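PDB 3UYY: branched-chain-amino-acid aminotransferase, which probably transfers the amino group of leucine, valine or isoleucine to 2-oxoglutarate, using pyridoxal 5'-phosphate as cofactor. Local coordinates for residues R39-W44 with I164-C169; R83-S88 with P134-G139; S188-A193 with S210-Y215. One frame throughout, in Å; residues are numbered along the deposited sequence.

Contact 1: residues R39-W44 with I164-C169; sequences RYLAHW and IFSVFC
The carbonyl oxygen of Tyr-40 takes two hydrogen bonds from the strand opposite, a worked case of a side chain adding to the regular bonding of an antiparallel beta sheet. Strands 39-45 and 162-172 are neighbours in the seven-stranded sheet of this class-IV aminotransferase. Ser-166 OG meets Tyr-40 O nearly head-on at 2.8 Å, with a C=O...OG angle of 168°, whereas Val-167 N approaches the same oxygen from above the carbonyl plane at 3.1 Å. Turned away from its own backbone N (chi1 -173°), the hydroxyl lies beside the serine carbonyl carbon and can face the neighbouring strand. With an alanine in place of Ser-166 there is no hydroxyl to offer, and Tyr-40 O would probably be left with the off-plane Val-167 N as its one donor from this strand.

Tyr-40/Val-167 and Ala-42/Phe-165 are hydrogen-bonded pairs whose side chains share one face, where helix 115-129 packs on Tyr-40 and Val-167. Here Tyr-40 CE2 comes within 3.5 Å of Phe-165 CD2, which sits at the tyrosine ring edge, the ring planes standing 69° apart. On the other face Leu-41 CD1 meets Ile-164 CG2 at 3.4 Å. Arg-39 lays CG against Phe-168 CB and sends its guanidinium to Thr-36 O, Glu-56 O and Glu-64 of the second subunit. A water weakly bonded to Arg-39 NH1 (3.3 Å) donates to Cys-169 O at 2.9 Å.

Contact 2: residues R83-S88 with P134-G139; sequences RCADGS and PPYGTG
Tyr-136 reaches from one surface loop to another and lays its ring against Ala-85, showing how two loops can be joined without a single hydrogen bond between them. Its CB bond points toward segment 83-88, and Tyr-136 CB itself rests 3.6 Å from Cys-84 O and close to Arg-83 O. With CG opposite the backbone N (chi1 174°), the ring is carried on across the peptide that links Cys-84 to Ala-85. CG faces the backbone of Ala-85. On one flank, Tyr-136 CD2 brings the ring edge to Arg-83 O at 3.3 Å, the oxygen lying in the ring plane, while Ala-85 N stands over a face. Farther out, Tyr-136 CE1 and Tyr-136 CZ both come to 4.0 Å from Ala-85 CB. That methyl sits over the middle of the ring, 3.9 Å from its centroid and 9° off the normal, a CH-pi contact. At the tip, OH leaves both segments and bonds to Asp-347.

Arg-83 supplies its chain rather than its charge: Arg-83 CB packs 3.5 Å from Pro-134 O, and CG lies by the backbone of Tyr-136. Arg-83 NH1 turns back into its own loop, bonding Gly-87 O at 2.7 Å with that oxygen close to the guanidinium plane. Asp-86 OD1 accepts from both N and OG of Ser-88. Two chain reversals thus meet through the Tyr-136 ring: the connection of the antiparallel hairpin 74-83/89-92, with an Asx turn at Asp-86 inside it, and a type II beta turn from Pro-135 to Thr-138.

Contact 3: residues S188-A193 with S210-Y215; sequences SDYDRA and SLLPGY. With PLP (pyridoxal-5'-phosphate), chain D.
A beta-alpha-beta crossover places this contact at the rim of the cofactor pocket: the loop that leaves strand 183-187 packs back on helix 204-219, which leads to the parallel neighbouring strand 224-228. Tyr-190 and Pro-213 carry the middle of it. Tyr-190 CB lies 4.0 Å from Pro-213 CG, the two side chains crossing at about a right angle, and farther along the tyrosine, Tyr-190 OH rests 3.7 Å from Leu-212 CD2. The proline, having no N-H to give to the preceding turn, sits where the helix is kinked.

Ser-188 shapes the loop that presents the tyrosine. Ser-188 OG accepts from Tyr-190 N at 3.2 Å, forming an ST turn, and the same oxygen lies in plane at the edge of the tyrosine ring while touching Pro-213 CB at 3.7 Å.

Arg-192 takes the contact inward. Its chain, extended at chi2 and then bent at chi3 (-89°), brings NH1 to 3.6 Å from Ser-210 CB and NH2 to 3.2 Å from C2A, the methyl carbon of pyridoxal-5'-phosphate. These are packing contacts; the guanidinium also makes a cation-pi interaction with Tyr-207, whose hydroxyl bonds the cofactor. Ser-210 OG is hydrogen-bonded to the backbone O of Tyr-207, one turn earlier in the same helix. The second subunit packs its Arg-107 on Tyr-190 and its Leu-109 on Leu-212. Loop and helix each lend a residue, Arg-192 and Tyr-207, to the surroundings of the pyridoxal phosphate in this class-IV aminotransferase, beside the dimer interface.

How the contacts relate
Contacts 1 and 2 belong to the seven-stranded antiparallel sheet and its loops: contact 1 pairs two of its strands, whereas contact 2 joins the 83-88 connection to the loop before strand 141-151. Their centres lie about 27 Å apart, and along the chain contact 2 falls wholly between the two halves of contact 1. Contact 3 follows both in sequence and belongs to the mixed-sheet region, beside the cofactor, its centre about 30 Å from that of contact 1 and about 37 Å from that of contact 2. None touches another. Contacts 1 and 3 both meet the second subunit, so the dimer draws on both sheet regions, while contact 2 ties surface loops away from the annotated sites.

Contact 1: residues R39-W44 with I164-C169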
# COMPACT_ATOMS: atom_id res chain seq x y z
N ARG B 39 -3.17 -9.80 -23.75
CA ARG B 39 -3.73 -9.54 -22.42
C ARG B 39 -5.14 -8.99 -22.59
O ARG B 39 -5.47 -8.43 -23.65
CB ARG B 39 -2.95 -8.47 -21.67
CG ARG B 39 -1.50 -8.71 -21.54
CD ARG B 39 -0.77 -7.48 -22.01
NE ARG B 39 -0.06 -7.76 -23.24
CZ ARG B 39 0.92 -8.66 -23.35
NH1 ARG B 39 1.29 -9.38 -22.30
NH2 ARG B 39 1.52 -8.84 -24.52
N TYR B 40 -5.95 -9.11 -21.55
CA TYR B 40 -7.31 -8.60 -21.57
C TYR B 40 -7.23 -7.24 -20.89
O TYR B 40 -6.41 -7.03 -19.98
CB TYR B 40 -8.23 -9.52 -20.77
CG TYR B 40 -9.65 -9.04 -20.62
CD1 TYR B 40 -10.63 -9.38 -21.55
CD2 TYR B 40 -10.04 -8.30 -19.51
CE1 TYR B 40 -11.95 -9.01 -21.38
CE2 TYR B 40 -11.36 -7.92 -19.32
CZ TYR B 40 -12.31 -8.28 -20.25
OH TYR B 40 -13.63 -7.94 -20.04
N LEU B 41 -8.07 -6.31 -21.34
CA LEU B 41 -8.09 -4.97 -20.80
C LEU B 41 -9.51 -4.42 -20.83
O LEU B 41 -10.20 -4.50 -21.85
CB LEU B 41 -7.18 -4.07 -21.63
CG LEU B 41 -7.06 -2.61 -21.19
CD1 LEU B 41 -6.36 -2.54 -19.84
CD2 LEU B 41 -6.28 -1.84 -22.23
N ALA B 42 -9.94 -3.87 -19.70
CA ALA B 42 -11.27 -3.30 -19.61
C ALA B 42 -11.17 -1.97 -18.89
O ALA B 42 -10.33 -1.79 -18.00
CB ALA B 42 -12.20 -4.25 -18.87
N HIS B 43 -12.02 -1.03 -19.27
CA HIS B 43 -12.03 0.30 -18.67
C HIS B 43 -13.36 0.51 -17.97
O HIS B 43 -14.40 0.02 -18.43
CB HIS B 43 -11.87 1.37 -19.76
CG HIS B 43 -10.61 1.23 -20.56
ND1 HIS B 43 -9.38 1.65 -20.10
CD2 HIS B 43 -10.39 0.68 -21.78
CE1 HIS B 43 -8.46 1.37 -21.00
NE2 HIS B 43 -9.04 0.78 -22.03
N TRP B 44 -13.32 1.22 -16.85
CA TRP B 44 -14.54 1.54 -16.12
C TRP B 44 -14.72 3.05 -16.22
O TRP B 44 -13.84 3.82 -15.83
CB TRP B 44 -14.44 1.13 -14.66
CG TRP B 44 -15.75 1.21 -13.92
CD1 TRP B 44 -16.65 0.20 -13.76
CD2 TRP B 44 -16.25 2.32 -13.19
NE1 TRP B 44 -17.69 0.62 -12.95
CE2 TRP B 44 -17.46 1.92 -12.59
CE3 TRP B 44 -15.80 3.63 -12.97
CZ2 TRP B 44 -18.22 2.77 -11.78
CZ3 TRP B 44 -16.56 4.48 -12.17
CH2 TRP B 44 -17.75 4.04 -11.58
N ILE B 164 -9.13 0.45 -14.37
CA ILE B 164 -8.71 -0.48 -15.41
C ILE B 164 -8.73 -1.88 -14.82
O ILE B 164 -8.43 -2.07 -13.63
CB ILE B 164 -7.28 -0.16 -15.90
CG1 ILE B 164 -7.30 1.06 -16.84
CG2 ILE B 164 -6.67 -1.38 -16.61
CD1 ILE B 164 -5.95 1.37 -17.49
N PHE B 165 -9.12 -2.85 -15.63
CA PHE B 165 -9.15 -4.24 -15.23
C PHE B 165 -8.35 -4.97 -16.30
O PHE B 165 -8.70 -4.92 -17.48
CB PHE B 165 -10.58 -4.78 -15.17
CG PHE B 165 -10.65 -6.27 -14.99
CD1 PHE B 165 -9.99 -6.90 -13.94
CD2 PHE B 165 -11.37 -7.06 -15.89
CE1 PHE B 165 -10.03 -8.29 -13.79
CE2 PHE B 165 -11.41 -8.44 -15.75
CZ PHE B 165 -10.73 -9.06 -14.68
N SER B 166 -7.29 -5.65 -15.89
CA SER B 166 -6.46 -6.34 -16.86
C SER B 166 -6.06 -7.73 -16.41
O SER B 166 -5.97 -8.02 -15.22
CB SER B 166 -5.21 -5.50 -17.13
OG SER B 166 -4.44 -6.04 -18.19
N VAL B 167 -5.83 -8.59 -17.39
CA VAL B 167 -5.41 -9.94 -17.11
C VAL B 167 -4.33 -10.34 -18.09
O VAL B 167 -4.58 -10.40 -19.29
CB VAL B 167 -6.58 -10.96 -17.22
CG1 VAL B 167 -6.05 -12.38 -17.08
CG2 VAL B 167 -7.64 -10.69 -16.15
N PHE B 168 -3.13 -10.57 -17.58
CA PHE B 168 -2.04 -11.03 -18.42
C PHE B 168 -1.53 -12.34 -17.82
O PHE B 168 -1.76 -12.63 -16.64
CB PHE B 168 -0.94 -9.96 -18.54
CG PHE B 168 -0.13 -9.74 -17.30
CD1 PHE B 168 0.99 -10.51 -17.03
CD2 PHE B 168 -0.46 -8.71 -16.41
CE1 PHE B 168 1.76 -10.28 -15.91
CE2 PHE B 168 0.31 -8.47 -15.28
CZ PHE B 168 1.42 -9.25 -15.03
N CYS B 169 -0.87 -13.15 -18.64
CA CYS B 169 -0.37 -14.42 -18.15
C CYS B 169 1.11 -14.58 -18.40
O CYS B 169 1.67 -13.95 -19.30
CB CYS B 169 -1.13 -15.58 -18.80
SG CYS B 169 -0.75 -15.80 -20.53
O HOH W 1 2.94 -11.55 -20.36

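Contact 2: residues R83-S88 with P134-G139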
# COMPACT_ATOMS: atom_id res chain seq x y z
N ARG B 83 -1.97 -28.02 -17.90
CA ARG B 83 -2.19 -28.91 -19.02
C ARG B 83 -2.33 -30.30 -18.42
O ARG B 83 -1.50 -30.73 -17.62
CB ARG B 83 -1.00 -28.89 -19.98
CG ARG B 83 -1.10 -29.94 -21.09
CD ARG B 83 -2.17 -29.60 -22.11
NE ARG B 83 -1.75 -28.50 -22.98
CZ ARG B 83 -2.51 -27.95 -23.94
NH1 ARG B 83 -3.73 -28.40 -24.16
NH2 ARG B 83 -2.03 -26.97 -24.68
N CYS B 84 -3.39 -31.00 -18.80
CA CYS B 84 -3.62 -32.34 -18.29
C CYS B 84 -2.98 -33.35 -19.21
O CYS B 84 -2.52 -33.00 -20.30
CB CYS B 84 -5.11 -32.63 -18.17
SG CYS B 84 -5.99 -31.42 -17.16
N ALA B 85 -2.94 -34.61 -18.78
CA ALA B 85 -2.35 -35.68 -19.57
C ALA B 85 -3.19 -35.95 -20.81
O ALA B 85 -2.65 -36.17 -21.90
CB ALA B 85 -2.23 -36.95 -18.74
N ASP B 86 -4.51 -35.94 -20.65
CA ASP B 86 -5.40 -36.20 -21.78
C ASP B 86 -5.40 -35.08 -22.80
O ASP B 86 -6.04 -35.20 -23.84
CB ASP B 86 -6.84 -36.46 -21.31
CG ASP B 86 -7.47 -35.26 -20.64
OD1 ASP B 86 -6.88 -34.15 -20.71
OD2 ASP B 86 -8.56 -35.41 -20.05
N GLY B 87 -4.70 -33.99 -22.51
CA GLY B 87 -4.65 -32.89 -23.45
C GLY B 87 -5.51 -31.69 -23.10
O GLY B 87 -5.22 -30.59 -23.56
N SER B 88 -6.55 -31.88 -22.30
CA SER B 88 -7.43 -30.78 -21.90
C SER B 88 -6.68 -29.78 -21.00
O SER B 88 -5.52 -30.01 -20.67
CB SER B 88 -8.66 -31.32 -21.17
OG SER B 88 -8.28 -31.97 -19.97
N PRO B 134 2.88 -24.65 -20.51
CA PRO B 134 3.89 -25.71 -20.38
C PRO B 134 3.24 -27.08 -20.59
O PRO B 134 2.13 -27.33 -20.12
CB PRO B 134 4.41 -25.53 -18.95
CG PRO B 134 4.24 -24.05 -18.72
CD PRO B 134 2.87 -23.79 -19.32
N PRO B 135 3.92 -27.98 -21.32
CA PRO B 135 3.41 -29.32 -21.59
C PRO B 135 3.35 -30.16 -20.32
O PRO B 135 4.18 -30.00 -19.43
CB PRO B 135 4.40 -29.87 -22.61
CG PRO B 135 5.68 -29.21 -22.19
CD PRO B 135 5.25 -27.79 -21.94
N TYR B 136 2.35 -31.04 -20.24
CA TYR B 136 2.17 -31.91 -19.07
C TYR B 136 3.42 -32.75 -18.79
O TYR B 136 3.92 -33.45 -19.68
CB TYR B 136 0.97 -32.84 -19.27
CG TYR B 136 0.80 -33.87 -18.18
CD1 TYR B 136 1.47 -35.10 -18.23
CD2 TYR B 136 -0.00 -33.61 -17.07
CE1 TYR B 136 1.33 -36.04 -17.21
CE2 TYR B 136 -0.15 -34.53 -16.05
CZ TYR B 136 0.52 -35.74 -16.11
OH TYR B 136 0.37 -36.63 -15.08
N GLY B 137 3.89 -32.70 -17.55
CA GLY B 137 5.07 -33.47 -17.19
C GLY B 137 6.30 -32.59 -17.04
O GLY B 137 7.40 -33.10 -16.83
N THR B 138 6.10 -31.28 -17.17
CA THR B 138 7.19 -30.32 -17.02
C THR B 138 7.04 -29.67 -15.66
O THR B 138 7.90 -28.92 -15.22
CB THR B 138 7.12 -29.18 -18.08
OG1 THR B 138 5.84 -28.54 -18.01
CG2 THR B 138 7.35 -29.73 -19.49
N GLY B 139 5.92 -29.98 -15.01
CA GLY B 139 5.65 -29.42 -13.70
C GLY B 139 5.45 -27.92 -13.78
O GLY B 139 5.43 -27.22 -12.77

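Contact 3: residues S188-A193 with S210-Y215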
# COMPACT_ATOMS: atom_id res chain seq x y z
N SER B 188 10.03 -11.63 12.12
CA SER B 188 10.53 -10.26 12.01
C SER B 188 9.78 -9.32 12.94
O SER B 188 8.62 -9.58 13.28
CB SER B 188 10.39 -9.77 10.56
OG SER B 188 10.82 -8.43 10.41
N ASP B 189 10.43 -8.24 13.35
CA ASP B 189 9.76 -7.28 14.22
C ASP B 189 8.84 -6.37 13.41
O ASP B 189 8.02 -5.64 13.97
CB ASP B 189 10.78 -6.44 15.01
CG ASP B 189 11.44 -7.23 16.14
OD1 ASP B 189 11.94 -6.59 17.10
OD2 ASP B 189 11.48 -8.48 16.08
N TYR B 190 8.98 -6.43 12.08
CA TYR B 190 8.16 -5.63 11.16
C TYR B 190 6.76 -6.25 10.93
O TYR B 190 6.55 -7.44 11.16
CB TYR B 190 8.88 -5.50 9.81
CG TYR B 190 10.04 -4.53 9.79
CD1 TYR B 190 11.36 -4.97 9.72
CD2 TYR B 190 9.81 -3.15 9.81
CE1 TYR B 190 12.42 -4.07 9.65
CE2 TYR B 190 10.86 -2.24 9.74
CZ TYR B 190 12.16 -2.70 9.67
OH TYR B 190 13.20 -1.79 9.60
N ASP B 191 5.80 -5.44 10.48
CA ASP B 191 4.46 -5.95 10.20
C ASP B 191 4.05 -5.64 8.76
O ASP B 191 4.23 -4.51 8.30
CB ASP B 191 3.42 -5.29 11.12
CG ASP B 191 3.74 -5.44 12.60
OD1 ASP B 191 3.91 -6.59 13.08
OD2 ASP B 191 3.81 -4.40 13.29
N ARG B 192 3.51 -6.61 8.04
CA ARG B 192 3.06 -6.37 6.67
C ARG B 192 1.62 -5.82 6.69
O ARG B 192 1.09 -5.41 5.65
CB ARG B 192 3.12 -7.66 5.85
CG ARG B 192 2.19 -8.76 6.34
CD ARG B 192 2.31 -10.02 5.50
NE ARG B 192 1.40 -10.05 4.35
CZ ARG B 192 1.57 -9.35 3.23
NH1 ARG B 192 2.62 -8.55 3.09
NH2 ARG B 192 0.71 -9.47 2.23
N ALA B 193 0.99 -5.81 7.86
CA ALA B 193 -0.37 -5.30 7.98
C ALA B 193 -0.77 -4.98 9.42
O ALA B 193 -0.26 -5.57 10.37
CB ALA B 193 -1.36 -6.30 7.39
N SER B 210 6.22 -5.52 3.14
CA SER B 210 6.99 -6.75 3.32
C SER B 210 8.27 -6.77 2.53
O SER B 210 9.05 -7.72 2.59
CB SER B 210 6.14 -7.94 2.91
OG SER B 210 6.01 -8.02 1.50
N LEU B 211 8.50 -5.70 1.77
CA LEU B 211 9.70 -5.63 0.95
C LEU B 211 10.98 -5.66 1.79
O LEU B 211 11.82 -6.53 1.61
CB LEU B 211 9.63 -4.36 0.10
CG LEU B 211 9.65 -4.53 -1.43
CD1 LEU B 211 8.83 -5.74 -1.88
CD2 LEU B 211 9.13 -3.24 -2.05
N LEU B 212 11.10 -4.71 2.71
CA LEU B 212 12.28 -4.63 3.57
C LEU B 212 12.50 -5.89 4.42
O LEU B 212 13.61 -6.41 4.49
CB LEU B 212 12.20 -3.39 4.46
CG LEU B 212 13.42 -3.12 5.36
CD1 LEU B 212 14.72 -3.31 4.57
CD2 LEU B 212 13.33 -1.70 5.90
N PRO B 213 11.45 -6.37 5.10
CA PRO B 213 11.76 -7.58 5.87
C PRO B 213 12.15 -8.81 5.04
O PRO B 213 13.09 -9.53 5.40
CB PRO B 213 10.50 -7.79 6.74
CG PRO B 213 9.46 -6.86 6.14
CD PRO B 213 10.25 -5.70 5.63
N GLY B 214 11.45 -9.04 3.93
CA GLY B 214 11.75 -10.18 3.09
C GLY B 214 13.18 -10.13 2.59
O GLY B 214 13.88 -11.15 2.49
N TYR B 215 13.62 -8.91 2.27
CA TYR B 215 14.96 -8.64 1.77
C TYR B 215 16.01 -9.04 2.80
O TYR B 215 17.01 -9.68 2.48
CB TYR B 215 15.08 -7.15 1.46
CG TYR B 215 16.47 -6.69 1.10
CD1 TYR B 215 17.08 -7.10 -0.09
CD2 TYR B 215 17.18 -5.82 1.93
CE1 TYR B 215 18.36 -6.66 -0.44
CE2 TYR B 215 18.45 -5.36 1.59
CZ TYR B 215 19.03 -5.79 0.41
OH TYR B 215 20.29 -5.33 0.06
N1 PLP D . -0.82 -14.80 1.49
C2 PLP D . -0.14 -13.85 0.77
C2A PLP D . 0.37 -12.61 1.51
C3 PLP D . 0.05 -14.06 -0.63
O3 PLP D . 0.72 -13.14 -1.35
C4 PLP D . -0.45 -15.26 -1.27
C4A PLP D . -0.20 -15.44 -2.83
C5 PLP D . -1.17 -16.24 -0.42
C6 PLP D . -1.33 -15.98 0.94
C5A PLP D . -1.77 -17.53 -0.88
O4P PLP D . -3.05 -17.42 -1.41
P PLP D . -3.54 -18.39 -2.56
O1P PLP D . -2.70 -18.25 -3.73
O2P PLP D . -4.98 -17.85 -2.82
O3P PLP D . -3.69 -19.75 -1.98